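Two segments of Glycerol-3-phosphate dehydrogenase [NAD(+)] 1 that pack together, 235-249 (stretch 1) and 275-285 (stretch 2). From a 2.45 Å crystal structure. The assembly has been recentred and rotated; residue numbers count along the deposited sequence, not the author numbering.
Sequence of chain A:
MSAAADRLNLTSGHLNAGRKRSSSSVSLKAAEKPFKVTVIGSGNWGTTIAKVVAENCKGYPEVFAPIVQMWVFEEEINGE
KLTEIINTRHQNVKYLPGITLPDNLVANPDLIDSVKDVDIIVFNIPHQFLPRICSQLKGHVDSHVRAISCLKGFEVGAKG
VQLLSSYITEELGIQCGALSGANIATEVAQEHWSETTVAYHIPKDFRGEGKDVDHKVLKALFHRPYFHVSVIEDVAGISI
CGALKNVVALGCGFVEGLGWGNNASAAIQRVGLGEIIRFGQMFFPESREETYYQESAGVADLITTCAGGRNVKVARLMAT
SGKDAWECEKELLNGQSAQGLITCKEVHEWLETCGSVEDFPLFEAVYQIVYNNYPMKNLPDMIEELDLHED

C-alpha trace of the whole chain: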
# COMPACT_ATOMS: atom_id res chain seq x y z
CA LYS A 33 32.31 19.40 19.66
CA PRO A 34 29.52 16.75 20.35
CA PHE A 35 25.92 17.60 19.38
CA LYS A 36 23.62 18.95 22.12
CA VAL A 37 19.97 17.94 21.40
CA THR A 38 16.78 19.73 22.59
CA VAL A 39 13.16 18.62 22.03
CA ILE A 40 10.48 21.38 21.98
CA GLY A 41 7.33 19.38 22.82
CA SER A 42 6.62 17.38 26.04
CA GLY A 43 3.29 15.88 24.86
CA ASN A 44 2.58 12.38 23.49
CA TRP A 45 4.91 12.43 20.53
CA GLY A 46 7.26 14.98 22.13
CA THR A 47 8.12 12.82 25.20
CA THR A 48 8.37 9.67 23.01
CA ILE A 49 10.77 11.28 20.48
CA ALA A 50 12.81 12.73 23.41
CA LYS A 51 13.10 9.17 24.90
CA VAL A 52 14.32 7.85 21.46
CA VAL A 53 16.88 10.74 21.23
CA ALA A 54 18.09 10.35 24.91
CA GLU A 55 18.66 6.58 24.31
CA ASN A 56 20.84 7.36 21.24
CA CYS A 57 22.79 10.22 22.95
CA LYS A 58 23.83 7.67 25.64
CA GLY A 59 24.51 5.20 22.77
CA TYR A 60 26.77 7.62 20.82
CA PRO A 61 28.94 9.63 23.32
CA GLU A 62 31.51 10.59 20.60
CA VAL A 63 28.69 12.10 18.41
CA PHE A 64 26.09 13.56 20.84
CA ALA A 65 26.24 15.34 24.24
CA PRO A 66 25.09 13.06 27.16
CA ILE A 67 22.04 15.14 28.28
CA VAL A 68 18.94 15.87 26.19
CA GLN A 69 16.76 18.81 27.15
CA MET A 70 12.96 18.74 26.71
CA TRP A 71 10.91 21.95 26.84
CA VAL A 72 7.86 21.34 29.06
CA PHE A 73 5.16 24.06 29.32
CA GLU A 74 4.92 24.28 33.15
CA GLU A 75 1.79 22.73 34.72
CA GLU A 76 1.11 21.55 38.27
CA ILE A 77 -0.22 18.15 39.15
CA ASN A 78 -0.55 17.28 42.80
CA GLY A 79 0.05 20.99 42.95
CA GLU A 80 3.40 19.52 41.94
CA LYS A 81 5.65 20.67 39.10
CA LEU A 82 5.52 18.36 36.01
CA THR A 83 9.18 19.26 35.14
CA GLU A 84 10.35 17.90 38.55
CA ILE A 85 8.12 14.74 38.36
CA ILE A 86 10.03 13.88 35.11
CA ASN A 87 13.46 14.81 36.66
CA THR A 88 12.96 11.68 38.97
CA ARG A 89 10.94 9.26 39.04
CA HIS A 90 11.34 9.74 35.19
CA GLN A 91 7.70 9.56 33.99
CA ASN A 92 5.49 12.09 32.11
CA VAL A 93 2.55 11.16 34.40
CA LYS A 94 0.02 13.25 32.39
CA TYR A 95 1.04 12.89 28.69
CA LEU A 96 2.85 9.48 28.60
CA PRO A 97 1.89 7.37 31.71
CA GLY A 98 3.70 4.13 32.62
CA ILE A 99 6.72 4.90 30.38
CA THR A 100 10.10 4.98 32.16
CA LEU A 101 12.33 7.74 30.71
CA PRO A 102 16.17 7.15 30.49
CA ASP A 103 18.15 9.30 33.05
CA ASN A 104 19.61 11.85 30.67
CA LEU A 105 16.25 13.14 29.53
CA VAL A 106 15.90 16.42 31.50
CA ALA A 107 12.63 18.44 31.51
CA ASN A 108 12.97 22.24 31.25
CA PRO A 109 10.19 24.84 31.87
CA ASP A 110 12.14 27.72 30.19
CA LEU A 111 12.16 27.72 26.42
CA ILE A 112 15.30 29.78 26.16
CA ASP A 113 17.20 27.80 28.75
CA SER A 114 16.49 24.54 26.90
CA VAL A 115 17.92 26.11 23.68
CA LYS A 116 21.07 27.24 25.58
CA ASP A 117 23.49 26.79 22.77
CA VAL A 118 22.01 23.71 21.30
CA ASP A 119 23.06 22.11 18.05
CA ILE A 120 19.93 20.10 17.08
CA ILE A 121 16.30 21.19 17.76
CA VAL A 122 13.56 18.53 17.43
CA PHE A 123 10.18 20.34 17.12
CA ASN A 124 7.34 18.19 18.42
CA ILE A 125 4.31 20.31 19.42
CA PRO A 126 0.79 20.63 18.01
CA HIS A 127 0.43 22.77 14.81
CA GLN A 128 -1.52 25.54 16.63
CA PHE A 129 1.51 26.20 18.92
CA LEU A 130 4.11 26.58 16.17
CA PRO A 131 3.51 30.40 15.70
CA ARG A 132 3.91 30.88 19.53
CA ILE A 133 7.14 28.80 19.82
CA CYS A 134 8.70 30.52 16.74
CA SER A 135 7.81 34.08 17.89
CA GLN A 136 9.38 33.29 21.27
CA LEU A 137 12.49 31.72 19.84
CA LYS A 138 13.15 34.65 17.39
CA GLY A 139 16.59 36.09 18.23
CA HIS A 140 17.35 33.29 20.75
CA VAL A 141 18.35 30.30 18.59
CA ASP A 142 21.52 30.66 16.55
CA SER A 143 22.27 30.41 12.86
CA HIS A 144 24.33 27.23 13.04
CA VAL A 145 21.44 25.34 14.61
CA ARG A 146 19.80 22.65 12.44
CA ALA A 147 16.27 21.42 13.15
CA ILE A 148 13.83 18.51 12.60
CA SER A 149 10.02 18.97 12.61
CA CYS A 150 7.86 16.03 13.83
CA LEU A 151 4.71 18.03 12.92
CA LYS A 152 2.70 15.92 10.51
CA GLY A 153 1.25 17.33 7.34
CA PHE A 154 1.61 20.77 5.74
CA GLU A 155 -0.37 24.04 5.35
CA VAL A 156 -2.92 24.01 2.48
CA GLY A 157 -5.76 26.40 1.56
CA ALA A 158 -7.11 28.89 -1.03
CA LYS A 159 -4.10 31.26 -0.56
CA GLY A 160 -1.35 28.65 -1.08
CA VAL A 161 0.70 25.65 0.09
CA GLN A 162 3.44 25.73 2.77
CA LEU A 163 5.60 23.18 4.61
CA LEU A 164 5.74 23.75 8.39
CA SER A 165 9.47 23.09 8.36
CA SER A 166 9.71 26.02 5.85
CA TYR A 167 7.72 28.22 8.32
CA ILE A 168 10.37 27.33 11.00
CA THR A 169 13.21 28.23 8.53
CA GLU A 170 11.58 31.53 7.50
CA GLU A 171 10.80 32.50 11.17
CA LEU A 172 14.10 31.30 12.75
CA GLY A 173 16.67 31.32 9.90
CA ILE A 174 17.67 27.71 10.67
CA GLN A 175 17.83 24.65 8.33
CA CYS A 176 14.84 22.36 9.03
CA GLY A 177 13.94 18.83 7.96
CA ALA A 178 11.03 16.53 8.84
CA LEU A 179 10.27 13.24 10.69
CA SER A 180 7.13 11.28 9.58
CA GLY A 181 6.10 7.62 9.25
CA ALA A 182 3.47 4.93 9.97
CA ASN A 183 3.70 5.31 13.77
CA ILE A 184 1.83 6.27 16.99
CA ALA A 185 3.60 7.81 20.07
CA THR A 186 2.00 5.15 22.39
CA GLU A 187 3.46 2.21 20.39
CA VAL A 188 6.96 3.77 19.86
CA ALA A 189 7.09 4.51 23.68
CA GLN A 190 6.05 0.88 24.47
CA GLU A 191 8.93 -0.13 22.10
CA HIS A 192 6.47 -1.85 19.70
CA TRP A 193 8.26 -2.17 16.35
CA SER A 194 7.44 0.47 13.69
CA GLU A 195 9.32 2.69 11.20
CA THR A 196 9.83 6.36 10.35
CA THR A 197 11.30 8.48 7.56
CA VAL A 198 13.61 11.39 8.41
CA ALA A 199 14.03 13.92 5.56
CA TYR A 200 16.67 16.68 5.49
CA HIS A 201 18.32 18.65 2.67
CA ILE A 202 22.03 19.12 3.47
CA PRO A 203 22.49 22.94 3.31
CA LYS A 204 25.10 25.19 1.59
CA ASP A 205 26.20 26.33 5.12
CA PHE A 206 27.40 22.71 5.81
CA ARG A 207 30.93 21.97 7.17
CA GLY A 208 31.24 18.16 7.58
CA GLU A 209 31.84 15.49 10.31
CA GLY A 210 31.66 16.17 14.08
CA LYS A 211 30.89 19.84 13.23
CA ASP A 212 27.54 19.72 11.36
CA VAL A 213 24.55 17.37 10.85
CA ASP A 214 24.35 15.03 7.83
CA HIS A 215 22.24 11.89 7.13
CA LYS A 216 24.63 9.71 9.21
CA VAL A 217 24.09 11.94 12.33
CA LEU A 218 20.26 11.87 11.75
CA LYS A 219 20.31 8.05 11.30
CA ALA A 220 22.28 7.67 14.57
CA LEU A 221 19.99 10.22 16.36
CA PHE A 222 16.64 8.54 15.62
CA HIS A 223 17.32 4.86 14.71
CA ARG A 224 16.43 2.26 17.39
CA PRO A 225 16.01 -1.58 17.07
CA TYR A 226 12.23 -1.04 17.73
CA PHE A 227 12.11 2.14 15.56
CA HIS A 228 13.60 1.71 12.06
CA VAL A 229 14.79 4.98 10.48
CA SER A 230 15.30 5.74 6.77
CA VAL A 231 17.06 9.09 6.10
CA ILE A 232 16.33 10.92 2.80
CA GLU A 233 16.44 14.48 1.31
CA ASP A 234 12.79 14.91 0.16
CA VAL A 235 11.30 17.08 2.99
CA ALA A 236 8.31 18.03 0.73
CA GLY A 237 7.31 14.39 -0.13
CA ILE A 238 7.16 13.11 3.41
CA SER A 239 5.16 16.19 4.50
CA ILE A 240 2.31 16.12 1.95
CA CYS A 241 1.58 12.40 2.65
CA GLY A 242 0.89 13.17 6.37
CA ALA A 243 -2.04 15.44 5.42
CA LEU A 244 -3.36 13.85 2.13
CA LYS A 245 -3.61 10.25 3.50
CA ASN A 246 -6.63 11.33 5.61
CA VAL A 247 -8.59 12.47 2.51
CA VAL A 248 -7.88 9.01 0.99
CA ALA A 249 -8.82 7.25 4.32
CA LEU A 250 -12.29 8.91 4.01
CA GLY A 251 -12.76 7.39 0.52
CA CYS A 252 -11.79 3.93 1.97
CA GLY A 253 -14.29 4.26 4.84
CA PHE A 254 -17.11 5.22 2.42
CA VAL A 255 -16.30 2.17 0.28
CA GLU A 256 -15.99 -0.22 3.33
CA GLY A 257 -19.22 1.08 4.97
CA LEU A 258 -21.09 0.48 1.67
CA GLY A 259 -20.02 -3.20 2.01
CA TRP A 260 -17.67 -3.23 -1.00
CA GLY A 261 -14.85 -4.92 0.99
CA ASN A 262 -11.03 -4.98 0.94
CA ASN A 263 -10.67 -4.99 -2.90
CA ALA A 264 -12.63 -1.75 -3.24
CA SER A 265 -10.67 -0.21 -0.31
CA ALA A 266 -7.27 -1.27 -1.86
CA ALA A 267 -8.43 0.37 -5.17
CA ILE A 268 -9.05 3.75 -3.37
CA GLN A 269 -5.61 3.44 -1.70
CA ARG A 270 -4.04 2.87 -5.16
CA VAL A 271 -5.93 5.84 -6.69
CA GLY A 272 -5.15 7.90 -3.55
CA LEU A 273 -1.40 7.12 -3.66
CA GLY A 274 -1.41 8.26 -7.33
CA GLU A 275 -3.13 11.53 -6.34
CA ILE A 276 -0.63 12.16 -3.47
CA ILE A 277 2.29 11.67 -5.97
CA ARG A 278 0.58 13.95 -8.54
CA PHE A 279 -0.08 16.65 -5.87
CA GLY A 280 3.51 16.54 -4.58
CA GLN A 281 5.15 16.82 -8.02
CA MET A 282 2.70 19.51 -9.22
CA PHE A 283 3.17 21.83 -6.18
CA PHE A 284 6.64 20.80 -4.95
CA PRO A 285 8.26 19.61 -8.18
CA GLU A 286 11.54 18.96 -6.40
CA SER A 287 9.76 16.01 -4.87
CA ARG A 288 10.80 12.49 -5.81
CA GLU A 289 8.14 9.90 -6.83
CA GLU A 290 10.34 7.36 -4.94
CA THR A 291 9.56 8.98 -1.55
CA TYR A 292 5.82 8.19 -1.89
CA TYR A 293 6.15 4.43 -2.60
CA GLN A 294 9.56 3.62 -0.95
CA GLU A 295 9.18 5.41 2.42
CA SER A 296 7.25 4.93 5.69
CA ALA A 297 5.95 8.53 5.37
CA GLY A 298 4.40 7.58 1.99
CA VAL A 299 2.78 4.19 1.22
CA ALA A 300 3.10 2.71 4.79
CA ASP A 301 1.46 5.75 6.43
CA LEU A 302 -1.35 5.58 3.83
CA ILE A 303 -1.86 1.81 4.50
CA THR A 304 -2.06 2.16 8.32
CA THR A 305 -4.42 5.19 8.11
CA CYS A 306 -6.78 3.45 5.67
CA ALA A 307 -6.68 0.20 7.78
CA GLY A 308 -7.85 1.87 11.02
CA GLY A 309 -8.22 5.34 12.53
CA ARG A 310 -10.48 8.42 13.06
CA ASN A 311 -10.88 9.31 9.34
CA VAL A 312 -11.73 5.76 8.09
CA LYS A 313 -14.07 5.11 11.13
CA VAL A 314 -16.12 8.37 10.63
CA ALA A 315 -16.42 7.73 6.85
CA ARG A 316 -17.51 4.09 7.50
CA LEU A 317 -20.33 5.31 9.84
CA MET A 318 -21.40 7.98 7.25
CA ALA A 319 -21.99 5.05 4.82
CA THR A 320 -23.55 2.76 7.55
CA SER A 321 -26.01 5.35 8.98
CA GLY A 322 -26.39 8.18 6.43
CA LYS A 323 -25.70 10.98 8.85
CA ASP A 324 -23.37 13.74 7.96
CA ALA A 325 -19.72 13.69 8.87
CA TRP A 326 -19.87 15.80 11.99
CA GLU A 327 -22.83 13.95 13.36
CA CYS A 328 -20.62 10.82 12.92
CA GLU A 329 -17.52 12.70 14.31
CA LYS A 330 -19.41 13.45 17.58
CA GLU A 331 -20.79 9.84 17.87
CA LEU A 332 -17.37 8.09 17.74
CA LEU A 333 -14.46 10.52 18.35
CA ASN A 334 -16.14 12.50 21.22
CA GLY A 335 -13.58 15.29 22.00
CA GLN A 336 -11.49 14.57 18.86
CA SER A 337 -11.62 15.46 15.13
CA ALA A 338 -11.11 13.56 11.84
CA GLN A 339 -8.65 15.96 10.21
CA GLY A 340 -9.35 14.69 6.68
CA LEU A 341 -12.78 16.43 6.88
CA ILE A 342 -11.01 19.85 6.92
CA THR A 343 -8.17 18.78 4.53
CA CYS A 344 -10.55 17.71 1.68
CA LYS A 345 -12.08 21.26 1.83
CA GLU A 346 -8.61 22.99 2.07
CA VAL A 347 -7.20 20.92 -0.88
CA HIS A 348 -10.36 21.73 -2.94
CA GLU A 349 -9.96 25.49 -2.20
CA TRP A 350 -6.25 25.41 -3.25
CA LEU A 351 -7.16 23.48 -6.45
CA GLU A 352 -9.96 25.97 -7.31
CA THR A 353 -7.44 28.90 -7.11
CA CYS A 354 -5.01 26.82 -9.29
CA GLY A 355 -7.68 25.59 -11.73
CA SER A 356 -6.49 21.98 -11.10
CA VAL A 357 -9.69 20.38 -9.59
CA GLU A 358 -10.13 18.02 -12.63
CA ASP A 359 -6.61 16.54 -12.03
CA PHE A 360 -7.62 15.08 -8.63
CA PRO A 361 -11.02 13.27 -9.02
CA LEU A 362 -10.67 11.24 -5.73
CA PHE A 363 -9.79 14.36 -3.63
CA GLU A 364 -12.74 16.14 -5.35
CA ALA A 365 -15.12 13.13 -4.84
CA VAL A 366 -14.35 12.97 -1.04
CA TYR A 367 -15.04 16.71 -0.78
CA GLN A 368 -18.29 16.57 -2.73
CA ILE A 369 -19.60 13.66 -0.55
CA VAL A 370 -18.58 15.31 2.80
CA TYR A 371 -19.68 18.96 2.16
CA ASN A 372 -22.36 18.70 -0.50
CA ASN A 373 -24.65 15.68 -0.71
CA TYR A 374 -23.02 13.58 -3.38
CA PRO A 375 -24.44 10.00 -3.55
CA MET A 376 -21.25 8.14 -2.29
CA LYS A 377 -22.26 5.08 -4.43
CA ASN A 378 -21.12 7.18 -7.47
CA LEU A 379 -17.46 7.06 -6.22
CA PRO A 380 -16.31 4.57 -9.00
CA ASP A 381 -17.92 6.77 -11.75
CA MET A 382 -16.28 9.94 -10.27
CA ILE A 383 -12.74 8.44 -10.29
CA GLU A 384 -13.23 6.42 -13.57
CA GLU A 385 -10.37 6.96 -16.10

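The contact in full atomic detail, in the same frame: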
# COMPACT_ATOMS: atom_id res chain seq x y z
N VAL A 235 12.07 16.50 1.88
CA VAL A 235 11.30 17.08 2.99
C VAL A 235 9.84 17.32 2.53
O VAL A 235 8.92 17.08 3.31
CB VAL A 235 11.97 18.36 3.58
CG1 VAL A 235 11.08 19.06 4.60
CG2 VAL A 235 13.33 18.04 4.19
N ALA A 236 9.65 17.77 1.28
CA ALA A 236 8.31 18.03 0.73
C ALA A 236 7.44 16.76 0.63
O ALA A 236 6.31 16.77 1.13
CB ALA A 236 8.44 18.70 -0.63
N GLY A 237 7.99 15.68 0.05
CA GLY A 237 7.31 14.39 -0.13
C GLY A 237 6.77 13.78 1.14
O GLY A 237 5.57 13.48 1.22
N ILE A 238 7.60 13.67 2.15
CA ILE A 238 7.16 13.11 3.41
C ILE A 238 6.11 13.93 4.15
O ILE A 238 5.29 13.39 4.85
CB ILE A 238 8.34 12.70 4.27
CG1 ILE A 238 8.62 13.65 5.41
CG2 ILE A 238 9.54 12.67 3.44
CD1 ILE A 238 9.68 13.15 6.32
N SER A 239 6.12 15.24 3.93
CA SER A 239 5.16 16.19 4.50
C SER A 239 3.75 16.16 3.92
O SER A 239 2.78 16.23 4.68
CB SER A 239 5.71 17.61 4.45
OG SER A 239 7.02 17.65 5.00
N ILE A 240 3.63 16.11 2.59
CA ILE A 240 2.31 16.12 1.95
C ILE A 240 1.48 14.86 2.21
O ILE A 240 0.26 14.96 2.34
CB ILE A 240 2.32 16.62 0.48
CG1 ILE A 240 2.93 15.60 -0.47
CG2 ILE A 240 2.98 18.01 0.33
CD1 ILE A 240 2.01 15.26 -1.52
N CYS A 241 2.17 13.71 2.34
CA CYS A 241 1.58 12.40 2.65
C CYS A 241 0.82 12.44 3.98
O CYS A 241 -0.31 11.96 4.03
CB CYS A 241 2.66 11.33 2.68
SG CYS A 241 3.44 10.99 1.08
N GLY A 242 1.43 13.03 5.02
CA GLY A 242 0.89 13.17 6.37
C GLY A 242 -0.46 13.87 6.48
O GLY A 242 -1.20 13.64 7.44
N ALA A 243 -0.78 14.73 5.50
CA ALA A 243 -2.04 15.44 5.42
C ALA A 243 -3.00 14.72 4.47
O ALA A 243 -4.11 14.38 4.89
CB ALA A 243 -1.82 16.87 4.97
N LEU A 244 -2.57 14.46 3.21
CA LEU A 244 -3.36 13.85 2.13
C LEU A 244 -3.92 12.45 2.36
O LEU A 244 -5.00 12.14 1.85
CB LEU A 244 -2.67 13.98 0.76
CG LEU A 244 -2.31 15.41 0.30
CD1 LEU A 244 -1.77 15.41 -1.10
CD2 LEU A 244 -3.50 16.35 0.40
N LYS A 245 -3.21 11.62 3.16
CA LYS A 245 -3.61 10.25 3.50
C LYS A 245 -5.00 10.21 4.15
O LYS A 245 -5.74 9.24 3.95
CB LYS A 245 -2.56 9.56 4.41
CG LYS A 245 -2.40 10.20 5.79
CD LYS A 245 -1.33 9.56 6.65
CE LYS A 245 -1.32 10.15 8.03
NZ LYS A 245 -2.50 9.71 8.82
N ASN A 246 -5.35 11.25 4.91
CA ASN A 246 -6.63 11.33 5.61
C ASN A 246 -7.81 11.58 4.69
O ASN A 246 -8.92 11.15 5.00
CB ASN A 246 -6.57 12.30 6.78
CG ASN A 246 -5.44 12.00 7.74
OD1 ASN A 246 -4.99 10.86 7.88
ND2 ASN A 246 -4.93 13.03 8.37
N VAL A 247 -7.57 12.24 3.54
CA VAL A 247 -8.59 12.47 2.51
C VAL A 247 -8.88 11.11 1.85
O VAL A 247 -10.04 10.75 1.68
CB VAL A 247 -8.16 13.55 1.48
CG1 VAL A 247 -9.19 13.68 0.35
CG2 VAL A 247 -7.94 14.90 2.16
N VAL A 248 -7.80 10.35 1.56
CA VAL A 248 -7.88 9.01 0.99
C VAL A 248 -8.58 8.03 1.97
O VAL A 248 -9.45 7.27 1.54
CB VAL A 248 -6.48 8.49 0.54
CG1 VAL A 248 -6.59 7.14 -0.16
CG2 VAL A 248 -5.77 9.51 -0.35
N ALA A 249 -8.23 8.09 3.27
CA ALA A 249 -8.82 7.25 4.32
C ALA A 249 -10.35 7.42 4.38
O ALA A 249 -11.06 6.45 4.68
CB ALA A 249 -8.20 7.56 5.67
N GLU A 275 -2.75 10.13 -6.53
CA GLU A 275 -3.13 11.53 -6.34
C GLU A 275 -2.20 12.30 -5.40
O GLU A 275 -1.96 13.47 -5.63
CB GLU A 275 -4.61 11.67 -5.97
CG GLU A 275 -5.50 11.49 -7.18
CD GLU A 275 -6.97 11.76 -7.02
OE1 GLU A 275 -7.76 11.23 -7.83
OE2 GLU A 275 -7.34 12.53 -6.10
N ILE A 276 -1.62 11.61 -4.40
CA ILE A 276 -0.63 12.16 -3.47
C ILE A 276 0.67 12.45 -4.25
O ILE A 276 1.24 13.52 -4.10
CB ILE A 276 -0.42 11.22 -2.24
CG1 ILE A 276 -1.72 11.12 -1.39
CG2 ILE A 276 0.77 11.70 -1.38
CD1 ILE A 276 -1.73 10.05 -0.25
N ILE A 277 1.10 11.50 -5.12
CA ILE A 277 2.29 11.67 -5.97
C ILE A 277 2.11 12.87 -6.89
O ILE A 277 2.98 13.74 -6.96
CB ILE A 277 2.62 10.36 -6.76
CG1 ILE A 277 3.01 9.21 -5.80
CG2 ILE A 277 3.69 10.60 -7.83
CD1 ILE A 277 2.80 7.80 -6.33
N ARG A 278 0.96 12.91 -7.59
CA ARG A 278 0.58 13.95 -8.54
C ARG A 278 0.56 15.32 -7.87
O ARG A 278 1.08 16.27 -8.46
CB ARG A 278 -0.77 13.61 -9.18
CG ARG A 278 -1.18 14.50 -10.35
CD ARG A 278 -2.52 14.09 -10.94
NE ARG A 278 -2.51 12.70 -11.40
CZ ARG A 278 -3.50 11.83 -11.21
NH1 ARG A 278 -4.60 12.19 -10.57
NH2 ARG A 278 -3.39 10.58 -11.65
N PHE A 279 0.00 15.42 -6.65
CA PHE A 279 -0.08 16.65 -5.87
C PHE A 279 1.32 17.14 -5.49
O PHE A 279 1.61 18.33 -5.64
CB PHE A 279 -0.95 16.47 -4.61
CG PHE A 279 -1.31 17.77 -3.92
CD1 PHE A 279 -2.53 18.39 -4.16
CD2 PHE A 279 -0.43 18.36 -3.02
CE1 PHE A 279 -2.85 19.60 -3.53
CE2 PHE A 279 -0.75 19.57 -2.39
CZ PHE A 279 -1.96 20.17 -2.65
N GLY A 280 2.14 16.23 -4.98
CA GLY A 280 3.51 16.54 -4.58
C GLY A 280 4.35 17.11 -5.70
O GLY A 280 4.94 18.17 -5.55
N GLN A 281 4.36 16.43 -6.85
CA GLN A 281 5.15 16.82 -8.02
C GLN A 281 4.63 18.05 -8.75
O GLN A 281 5.41 18.72 -9.44
CB GLN A 281 5.35 15.64 -8.96
CG GLN A 281 6.06 14.48 -8.29
CD GLN A 281 6.53 13.48 -9.29
OE1 GLN A 281 5.74 12.89 -10.04
NE2 GLN A 281 7.84 13.27 -9.32
N MET A 282 3.33 18.34 -8.62
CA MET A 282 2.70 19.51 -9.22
C MET A 282 3.02 20.78 -8.42
O MET A 282 3.33 21.81 -9.02
CB MET A 282 1.17 19.31 -9.30
CG MET A 282 0.45 20.32 -10.17
SD MET A 282 -1.34 20.04 -10.21
CE MET A 282 -1.43 18.58 -11.28
N PHE A 283 2.96 20.70 -7.08
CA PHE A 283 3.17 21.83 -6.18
C PHE A 283 4.52 21.89 -5.47
O PHE A 283 4.90 22.96 -4.99
CB PHE A 283 1.99 21.95 -5.19
CG PHE A 283 0.66 22.05 -5.91
CD1 PHE A 283 -0.23 20.98 -5.92
CD2 PHE A 283 0.32 23.19 -6.63
CE1 PHE A 283 -1.44 21.06 -6.61
CE2 PHE A 283 -0.88 23.27 -7.33
CZ PHE A 283 -1.76 22.21 -7.30
N PHE A 284 5.28 20.81 -5.49
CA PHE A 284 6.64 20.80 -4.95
C PHE A 284 7.60 20.03 -5.85
O PHE A 284 8.41 19.25 -5.40
CB PHE A 284 6.67 20.18 -3.57
CG PHE A 284 5.84 20.91 -2.56
CD1 PHE A 284 6.44 21.71 -1.63
CD2 PHE A 284 4.48 20.77 -2.55
CE1 PHE A 284 5.69 22.37 -0.70
CE2 PHE A 284 3.74 21.43 -1.62
CZ PHE A 284 4.34 22.23 -0.70
N PRO A 285 7.49 20.28 -7.14
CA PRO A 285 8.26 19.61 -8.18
C PRO A 285 9.64 19.11 -7.82
O PRO A 285 10.16 18.33 -8.59
CB PRO A 285 8.38 20.68 -9.26
CG PRO A 285 7.42 21.75 -8.86
CD PRO A 285 7.39 21.72 -7.40

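Residues 235-249 form a helix that continues later in the chain, kinked where the amide N atoms of A243, N246 and V247 lack a bond to the turn before. Residues 275-283 end a second helix, and F284 is the first residue to leave helical phi/psi (-138/45), although its N still bonds G280 O at 2.7 Å. The axes approach to 9.8 Å, with 133° between their N-to-C directions, so the helices run obliquely antiparallel. Accordingly A236 lies nearest F284 and L244 nearest I276, each pair with its CA atoms 6.5 Å apart. No hydrogen bond crosses the interface; its 459 Å² of buried surface comes mainly from apolar side chains, with I240 also packing on backbone.

I276 buries the most area in the contact, 113 Å². Its side chain is a knob in a hole formed by I240, C241, L244 and V248. Its CA-to-CB bond points sideways, but the end of the side chain comes nearer: I276 CG2 is 3.7 Å from C241 SG, I276 CG1 3.7 Å from L244 CB, and I276 CD1 4.1 Å from V248 CG2. I240 answers from the first helix. Its CD1 reaches the backbone of the second, 3.2 Å from I276 O and 3.6 Å from G280 N. The missing side chain of G280 leaves room here: an ideal CB would point toward the first helix and stand 3.3 Å from I240 CD1, a tight fit. The F279 ring lies alongside, its CG 3.7 Å from L244 CD1 and its CD2 4.2 Å from I240 CD1. Beyond the helix end, F284 CB meets A236 CB at 3.7 Å, while F284 CE2 lies 4.0 Å from I240 CG2. S239 OG donates to V235 O at 2.6 Å; K245 NZ donates to N246 OD1 at 2.9 Å and is also bonded elsewhere in the structure.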